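Local coordinates for protein 2,3-dihydroxy-2,3-dihydrophenylpropionate dehydrogenase (Pseudomonas sp. MC1, PDB 5XTF) that catalyses the NAD-dependent oxidation of naphthalene cis-dihydrodiol to 1,2-dihydroxynaphthalene in the bacterial breakdown of naphthalene, as a tetrameric short-chain dehydrogenase, at residues B[22-27]-B[97-102]; B[131-136]-B[177-182]. All coordinates share one frame; numbering follows the deposited sequence.

Contact 1. Residues B[22-27]-B[97-102]; sequences NQQVVS and HLDCFI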
ATOM      1  N   ASN B  22     -32.209  17.205  -9.633  1.00 55.85           N
ATOM      2  CA  ASN B  22     -32.373  15.756  -9.552  1.00 50.29           C
ATOM      3  C   ASN B  22     -31.641  15.051 -10.690  1.00 43.93           C
ATOM      4  O   ASN B  22     -30.770  14.210 -10.448  1.00 43.01           O
ATOM      5  CB  ASN B  22     -33.862  15.380  -9.544  1.00 47.35           C
ATOM      6  CG  ASN B  22     -34.256  14.546  -8.316  1.00 58.15           C
ATOM      7  OD1 ASN B  22     -33.643  14.654  -7.243  1.00 56.45           O
ATOM      8  ND2 ASN B  22     -35.283  13.705  -8.476  1.00 58.31           N
ATOM      9  N   GLN B  23     -31.966  15.394 -11.938  1.00 43.54           N
ATOM     10  CA  GLN B  23     -31.593  14.556 -13.076  1.00 39.34           C
ATOM     11  C   GLN B  23     -30.079  14.423 -13.224  1.00 35.17           C
ATOM     12  O   GLN B  23     -29.383  15.414 -13.452  1.00 34.66           O
ATOM     13  CB  GLN B  23     -32.176  15.132 -14.354  1.00 37.82           C
ATOM     14  CG  GLN B  23     -31.964  14.207 -15.522  1.00 36.70           C
ATOM     15  CD  GLN B  23     -32.411  12.789 -15.191  1.00 44.90           C
ATOM     16  OE1 GLN B  23     -31.581  11.884 -15.071  1.00 43.90           O
ATOM     17  NE2 GLN B  23     -33.728  12.588 -15.041  1.00 38.12           N
ATOM     18  N   GLN B  24     -29.570  13.196 -13.115  1.00 30.88           N
ATOM     19  CA  GLN B  24     -28.137  12.953 -13.244  1.00 34.33           C
ATOM     20  C   GLN B  24     -27.818  12.385 -14.618  1.00 31.08           C
ATOM     21  O   GLN B  24     -28.634  11.690 -15.228  1.00 29.91           O
ATOM     22  CB  GLN B  24     -27.612  11.994 -12.172  1.00 30.74           C
ATOM     23  CG  GLN B  24     -27.784  12.492 -10.753  1.00 35.79           C
ATOM     24  CD  GLN B  24     -27.024  13.767 -10.497  1.00 35.26           C
ATOM     25  OE1 GLN B  24     -25.809  13.738 -10.336  1.00 31.67           O
ATOM     26  NE2 GLN B  24     -27.733  14.898 -10.457  1.00 32.25           N
ATOM     27  N   VAL B  25     -26.602  12.682 -15.083  1.00 27.29           N
ATOM     28  CA  VAL B  25     -26.126  12.338 -16.416  1.00 27.39           C
ATOM     29  C   VAL B  25     -24.722  11.761 -16.296  1.00 26.96           C
ATOM     30  O   VAL B  25     -23.854  12.375 -15.663  1.00 26.46           O
ATOM     31  CB  VAL B  25     -26.110  13.571 -17.336  1.00 26.12           C
ATOM     32  CG1 VAL B  25     -25.404  13.246 -18.627  1.00 24.38           C
ATOM     33  CG2 VAL B  25     -27.530  14.076 -17.576  1.00 29.52           C
ATOM     34  N   VAL B  26     -24.491  10.602 -16.914  1.00 24.48           N
ATOM     35  CA  VAL B  26     -23.197   9.930 -16.861  1.00 23.47           C
ATOM     36  C   VAL B  26     -22.720   9.629 -18.275  1.00 24.79           C
ATOM     37  O   VAL B  26     -23.520   9.277 -19.148  1.00 22.15           O
ATOM     38  CB  VAL B  26     -23.252   8.630 -16.029  1.00 23.11           C
ATOM     39  CG1 VAL B  26     -24.232   7.633 -16.634  1.00 23.85           C
ATOM     40  CG2 VAL B  26     -21.860   8.006 -15.906  1.00 21.39           C
ATOM     41  N   SER B  27     -21.411   9.730 -18.492  1.00 21.12           N
ATOM     42  CA  SER B  27     -20.813   9.429 -19.780  1.00 24.12           C
ATOM     43  C   SER B  27     -19.733   8.364 -19.620  1.00 23.02           C
ATOM     44  O   SER B  27     -18.830   8.522 -18.798  1.00 21.36           O
ATOM     45  CB  SER B  27     -20.225  10.693 -20.383  1.00 20.94           C
ATOM     46  OG  SER B  27     -19.711  10.384 -21.650  1.00 24.49           O
ATOM     47  N   HIS B  97     -26.107  18.950 -19.177  1.00 31.20           N
ATOM     48  CA  HIS B  97     -24.993  18.999 -18.234  1.00 31.16           C
ATOM     49  C   HIS B  97     -24.385  17.600 -18.152  1.00 32.93           C
ATOM     50  O   HIS B  97     -24.875  16.650 -18.766  1.00 33.17           O
ATOM     51  CB  HIS B  97     -25.461  19.490 -16.854  1.00 27.77           C
ATOM     52  CG  HIS B  97     -26.416  18.551 -16.187  1.00 33.05           C
ATOM     53  ND1 HIS B  97     -27.774  18.581 -16.418  1.00 30.05           N
ATOM     54  CD2 HIS B  97     -26.202  17.513 -15.340  1.00 34.56           C
ATOM     55  CE1 HIS B  97     -28.357  17.618 -15.727  1.00 33.55           C
ATOM     56  NE2 HIS B  97     -27.427  16.952 -15.066  1.00 31.35           N
ATOM     57  N   LEU B  98     -23.296  17.475 -17.397  1.00 32.33           N
ATOM     58  CA  LEU B  98     -22.644  16.187 -17.193  1.00 26.35           C
ATOM     59  C   LEU B  98     -22.313  16.065 -15.714  1.00 29.19           C
ATOM     60  O   LEU B  98     -21.647  16.945 -15.160  1.00 27.06           O
ATOM     61  CB  LEU B  98     -21.378  16.058 -18.049  1.00 26.13           C
ATOM     62  CG  LEU B  98     -20.536  14.787 -17.841  1.00 22.49           C
ATOM     63  CD1 LEU B  98     -21.266  13.530 -18.336  1.00 24.55           C
ATOM     64  CD2 LEU B  98     -19.219  14.914 -18.537  1.00 20.57           C
ATOM     65  N   ASP B  99     -22.777  14.990 -15.072  1.00 28.27           N
ATOM     66  CA  ASP B  99     -22.488  14.795 -13.653  1.00 27.77           C
ATOM     67  C   ASP B  99     -21.326  13.847 -13.377  1.00 29.48           C
ATOM     68  O   ASP B  99     -20.623  14.033 -12.384  1.00 25.53           O
ATOM     69  CB  ASP B  99     -23.726  14.278 -12.909  1.00 28.84           C
ATOM     70  CG  ASP B  99     -24.883  15.253 -12.967  1.00 35.58           C
ATOM     71  OD1 ASP B  99     -24.872  16.229 -12.182  1.00 36.59           O
ATOM     72  OD2 ASP B  99     -25.802  15.048 -13.802  1.00 37.54           O
ATOM     73  N   CYS B 100     -21.110  12.829 -14.202  1.00 27.27           N
ATOM     74  CA  CYS B 100     -20.094  11.831 -13.912  1.00 25.69           C
ATOM     75  C   CYS B 100     -19.450  11.389 -15.213  1.00 22.51           C
ATOM     76  O   CYS B 100     -20.141  11.202 -16.216  1.00 26.67           O
ATOM     77  CB  CYS B 100     -20.693  10.620 -13.181  1.00 26.11           C
ATOM     78  SG  CYS B 100     -19.462   9.363 -12.653  1.00 31.30           S
ATOM     79  N   PHE B 101     -18.133  11.261 -15.205  1.00 22.40           N
ATOM     80  CA  PHE B 101     -17.396  10.706 -16.334  1.00 22.78           C
ATOM     81  C   PHE B 101     -16.707   9.427 -15.880  1.00 24.88           C
ATOM     82  O   PHE B 101     -15.954   9.440 -14.895  1.00 21.13           O
ATOM     83  CB  PHE B 101     -16.361  11.691 -16.888  1.00 20.61           C
ATOM     84  CG  PHE B 101     -15.530  11.111 -18.006  1.00 21.62           C
ATOM     85  CD1 PHE B 101     -16.089  10.899 -19.256  1.00 25.96           C
ATOM     86  CD2 PHE B 101     -14.206  10.765 -17.812  1.00 24.88           C
ATOM     87  CE1 PHE B 101     -15.348  10.359 -20.292  1.00 22.74           C
ATOM     88  CE2 PHE B 101     -13.458  10.224 -18.855  1.00 23.40           C
ATOM     89  CZ  PHE B 101     -14.036  10.023 -20.089  1.00 23.99           C
ATOM     90  N   ILE B 102     -16.969   8.330 -16.590  1.00 24.12           N
ATOM     91  CA  ILE B 102     -16.401   7.024 -16.291  1.00 19.37           C
ATOM     92  C   ILE B 102     -15.447   6.680 -17.418  1.00 24.59           C
ATOM     93  O   ILE B 102     -15.877   6.411 -18.547  1.00 23.02           O
ATOM     94  CB  ILE B 102     -17.469   5.938 -16.142  1.00 22.91           C
ATOM     95  CG1 ILE B 102     -18.446   6.290 -15.020  1.00 27.24           C
ATOM     96  CG2 ILE B 102     -16.815   4.588 -15.903  1.00 23.72           C
ATOM     97  CD1 ILE B 102     -19.463   5.206 -14.749  1.00 26.94           C
TER
HETATM   98  O   HOH W   1     -26.611  17.843 -11.532  1.00 45.16           O
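Val26 pairs with Cys100 and Ser27 with Phe101 in parallel register, the two short strand axes 4.8 Å apart and inclined by 23°. Ser27 N bonds to Cys100 O, and Ser27 O receives Ile102 N in a nearly straight bond (177° at the hydrogen). Where the pairing begins, Val25 O accepts two amides, Asp99 N at 2.9 Å and Cys100 N at 3.1 Å. Asp99 suits this entry to the strand because its carboxylate can serve the backbone opposite: OD2 takes Val25 N (2.8 Å) on its anti side, while Arg256 forms a salt bridge with OD1. His97 adds a ring donor, NE2 reaching Gln23 O at 3.0 Å close to the imidazole plane. Over a face of that ring lies the methyl CG2 of Val25, 4.2 Å from the ring centroid. Gln24 is bent at chi2, and its side chain crosses that of Asp99 at about a right angle, the amide and carboxylate planes 37° apart; NE2 holds Asn22 O at 3.1 Å, and OE1 accepts from Arg256. An alanine at Gln24 would probably leave Asn22 O and Arg256 each without this amide partner and open a gap beside the Asp99 carboxylate. Beyond them, Val26 CG2 packs on Ile102 CD1, both on the face that carries Cys100, whereas Ser27 CB meets Leu98 CD1 at 3.6 Å on the other. Both strands are interior to the Rossmann-type sheet: 25-28 also bonds to strand 49-54, 100-103 to strand 153-157, and helices 81-95 and 118-150 cover the face of Ser27 and Phe101.

Contact 2. Residues B[131-136]-B[177-182]; sequences INVKSY and HAVLGM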
ATOM      1  N   ILE B 131      -4.058   3.740 -24.492  1.00 24.98           N
ATOM      2  CA  ILE B 131      -5.444   3.384 -24.189  1.00 24.81           C
ATOM      3  C   ILE B 131      -5.707   3.353 -22.693  1.00 26.68           C
ATOM      4  O   ILE B 131      -6.708   3.896 -22.216  1.00 28.82           O
ATOM      5  CB  ILE B 131      -5.800   2.027 -24.823  1.00 28.88           C
ATOM      6  CG1 ILE B 131      -5.788   2.117 -26.341  1.00 29.98           C
ATOM      7  CG2 ILE B 131      -7.156   1.569 -24.322  1.00 31.74           C
ATOM      8  CD1 ILE B 131      -5.935   0.763 -27.011  1.00 34.96           C
ATOM      9  N   ASN B 132      -4.852   2.665 -21.937  1.00 25.82           N
ATOM     10  CA  ASN B 132      -5.106   2.465 -20.517  1.00 26.55           C
ATOM     11  C   ASN B 132      -4.751   3.671 -19.666  1.00 22.35           C
ATOM     12  O   ASN B 132      -5.190   3.729 -18.520  1.00 26.16           O
ATOM     13  CB  ASN B 132      -4.337   1.256 -19.992  1.00 23.45           C
ATOM     14  CG  ASN B 132      -4.763  -0.028 -20.647  1.00 26.90           C
ATOM     15  OD1 ASN B 132      -5.776  -0.079 -21.351  1.00 30.62           O
ATOM     16  ND2 ASN B 132      -4.007  -1.083 -20.409  1.00 25.64           N
ATOM     17  N   VAL B 133      -3.990   4.635 -20.186  1.00 22.06           N
ATOM     18  CA  VAL B 133      -3.553   5.766 -19.377  1.00 18.32           C
ATOM     19  C   VAL B 133      -3.771   7.090 -20.092  1.00 19.30           C
ATOM     20  O   VAL B 133      -4.491   7.956 -19.589  1.00 22.65           O
ATOM     21  CB  VAL B 133      -2.077   5.630 -18.964  1.00 20.69           C
ATOM     22  CG1 VAL B 133      -1.675   6.812 -18.066  1.00 16.22           C
ATOM     23  CG2 VAL B 133      -1.826   4.289 -18.260  1.00 19.33           C
ATOM     24  N   LYS B 134      -3.144   7.273 -21.257  1.00 20.19           N
ATOM     25  CA  LYS B 134      -3.215   8.576 -21.909  1.00 23.16           C
ATOM     26  C   LYS B 134      -4.659   8.962 -22.233  1.00 21.26           C
ATOM     27  O   LYS B 134      -5.064  10.117 -22.038  1.00 23.37           O
ATOM     28  CB  LYS B 134      -2.360   8.597 -23.176  1.00 22.53           C
ATOM     29  CG  LYS B 134      -2.048  10.014 -23.580  1.00 21.48           C
ATOM     30  CD  LYS B 134      -1.397  10.135 -24.950  1.00 23.92           C
ATOM     31  CE  LYS B 134      -1.113  11.616 -25.238  1.00 29.69           C
ATOM     32  NZ  LYS B 134      -0.332  11.841 -26.488  1.00 28.46           N
ATOM     33  N   SER B 135      -5.459   8.015 -22.694  1.00 20.88           N
ATOM     34  CA  SER B 135      -6.820   8.382 -23.047  1.00 24.58           C
ATOM     35  C   SER B 135      -7.707   8.586 -21.814  1.00 22.25           C
ATOM     36  O   SER B 135      -8.756   9.224 -21.931  1.00 25.20           O
ATOM     37  CB  SER B 135      -7.422   7.343 -23.992  1.00 22.79           C
ATOM     38  OG  SER B 135      -7.811   6.198 -23.259  1.00 31.14           O
ATOM     39  N   TYR B 136      -7.306   8.108 -20.629  1.00 23.64           N
ATOM     40  CA  TYR B 136      -7.971   8.568 -19.406  1.00 22.87           C
ATOM     41  C   TYR B 136      -7.712  10.057 -19.186  1.00 25.31           C
ATOM     42  O   TYR B 136      -8.642  10.822 -18.892  1.00 25.13           O
ATOM     43  CB  TYR B 136      -7.509   7.777 -18.182  1.00 19.41           C
ATOM     44  CG  TYR B 136      -8.103   6.394 -18.019  1.00 22.54           C
ATOM     45  CD1 TYR B 136      -8.837   5.784 -19.035  1.00 22.88           C
ATOM     46  CD2 TYR B 136      -7.930   5.698 -16.831  1.00 22.37           C
ATOM     47  CE1 TYR B 136      -9.372   4.509 -18.857  1.00 23.21           C
ATOM     48  CE2 TYR B 136      -8.453   4.433 -16.648  1.00 19.57           C
ATOM     49  CZ  TYR B 136      -9.169   3.845 -17.652  1.00 21.96           C
ATOM     50  OH  TYR B 136      -9.660   2.593 -17.413  1.00 22.95           O
ATOM     51  N   HIS B 177      -0.898   0.375 -12.735  1.00 21.30           N
ATOM     52  CA  HIS B 177      -0.373   1.138 -11.609  1.00 20.90           C
ATOM     53  C   HIS B 177      -0.404   2.635 -11.881  1.00 20.77           C
ATOM     54  O   HIS B 177      -0.681   3.428 -10.974  1.00 22.42           O
ATOM     55  CB  HIS B 177       1.041   0.684 -11.274  1.00 19.58           C
ATOM     56  CG  HIS B 177       1.083  -0.534 -10.415  1.00 21.66           C
ATOM     57  ND1 HIS B 177       0.787  -1.794 -10.897  1.00 23.46           N
ATOM     58  CD2 HIS B 177       1.376  -0.689  -9.101  1.00 21.18           C
ATOM     59  CE1 HIS B 177       0.900  -2.671  -9.915  1.00 24.72           C
ATOM     60  NE2 HIS B 177       1.259  -2.027  -8.818  1.00 24.40           N
ATOM     61  N   ALA B 178      -0.124   3.048 -13.116  1.00 19.38           N
ATOM     62  CA  ALA B 178      -0.228   4.468 -13.435  1.00 20.02           C
ATOM     63  C   ALA B 178      -1.638   4.999 -13.155  1.00 21.23           C
ATOM     64  O   ALA B 178      -1.794   6.124 -12.668  1.00 21.55           O
ATOM     65  CB  ALA B 178       0.190   4.712 -14.887  1.00 18.20           C
ATOM     66  N   VAL B 179      -2.678   4.190 -13.409  1.00 19.94           N
ATOM     67  CA  VAL B 179      -4.045   4.648 -13.128  1.00 22.68           C
ATOM     68  C   VAL B 179      -4.223   4.939 -11.637  1.00 21.86           C
ATOM     69  O   VAL B 179      -4.787   5.974 -11.259  1.00 22.48           O
ATOM     70  CB  VAL B 179      -5.094   3.635 -13.640  1.00 19.43           C
ATOM     71  CG1 VAL B 179      -6.472   4.127 -13.335  1.00 17.68           C
ATOM     72  CG2 VAL B 179      -4.943   3.421 -15.159  1.00 19.69           C
ATOM     73  N   LEU B 180      -3.704   4.066 -10.766  1.00 21.72           N
ATOM     74  CA  LEU B 180      -3.687   4.373  -9.337  1.00 21.98           C
ATOM     75  C   LEU B 180      -3.049   5.717  -9.068  1.00 21.06           C
ATOM     76  O   LEU B 180      -3.495   6.457  -8.186  1.00 21.66           O
ATOM     77  CB  LEU B 180      -2.918   3.319  -8.556  1.00 22.50           C
ATOM     78  CG  LEU B 180      -3.425   1.893  -8.565  1.00 28.95           C
ATOM     79  CD1 LEU B 180      -2.626   1.128  -7.515  1.00 33.69           C
ATOM     80  CD2 LEU B 180      -4.907   1.849  -8.272  1.00 26.28           C
ATOM     81  N   GLY B 181      -1.986   6.042  -9.803  1.00 20.63           N
ATOM     82  CA  GLY B 181      -1.327   7.316  -9.595  1.00 17.47           C
ATOM     83  C   GLY B 181      -2.210   8.482  -9.986  1.00 20.36           C
ATOM     84  O   GLY B 181      -2.287   9.480  -9.266  1.00 24.91           O
ATOM     85  N   MET B 182      -2.894   8.363 -11.125  1.00 22.24           N
ATOM     86  CA  MET B 182      -3.845   9.388 -11.556  1.00 23.58           C
ATOM     87  C   MET B 182      -4.938   9.613 -10.527  1.00 18.78           C
ATOM     88  O   MET B 182      -5.312  10.758 -10.256  1.00 23.34           O
ATOM     89  CB  MET B 182      -4.485   8.998 -12.884  1.00 21.83           C
ATOM     90  CG  MET B 182      -3.543   8.755 -14.010  1.00 24.37           C
ATOM     91  SD  MET B 182      -4.484   8.227 -15.469  1.00 28.92           S
ATOM     92  CE  MET B 182      -5.456   9.693 -15.832  1.00 24.77           C
TER
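Two helices of the short-chain dehydrogenase fold, a Rossmann-type sheet flanked by helices, run side by side here: 118-150 and 170-190, the latter carrying the NAD-binding residue Lys176 just before this segment. The axes of 131-136 and 177-182 approach to 9.5 Å and their N-to-C directions differ by 25°, so they run nearly parallel; no hydrogen bond links them, and the segments are joined by packing, nearly all of it between side chains. Val133 and Val179 have the nearest CA atoms, and the short side chains of Val133 and Ala178 suit the close approach. CG2 of Val133 rests against Ala178 CB at 4.0 Å, and its other methyl, CG1, meets the sulfur of Met182 at 4.1 Å. Met182 is unbranched and flexible: its chain extends through chi2 and then bends at chi3 (65°), which carries CE to within 3.7 Å of Tyr136 CB. Both methyls of Val179 meet CE2 of Tyr136 at 3.9 Å; CG1 lies in the plane of the ring, at its edge, and CG2 also touches Asn132 O (3.4 Å). The side chains of Val179 and Tyr136 cross at about a right angle. Tyr136 fits because its flat ring offers an edge to Val179 while its hydroxyl bonds to Thr157 O on strand 153-157, whose Met156 packs on Tyr136, Val179 and Met182. Asn132 likewise serves the surroundings, OD1 accepting from Ile107 N and ND2 bonding to Ser175 OG. The second subunit closes another side of the helices: its Phe125 packs on Val133 and its Ala174 on Met182. Within the helix 118-150 itself, the carbonyl oxygen of Asn132 sits 3.7 Å above the plane of the Tyr136 ring, over its centre.

In the fold
From the N terminus, the chain enters the sheet at strand 25-28, makes two further strands, 49-54 and 72-75, with the helices between and after them, and returns after helix 81-95 to lay strand 100-103 beside the first. Contact 1 closes that long excursion and joins the two halves of the sheet at its middle. Helix 118-150 is the next element; strand 153-157 and helix 170-190 come next, and contact 2 closes this shorter loop by pairing the two helices. The loops are therefore in series, neither crossing nor enclosing the other. Their centres lie 21 Å apart, one within the sheet, the other in the helical layer that also meets the second subunit.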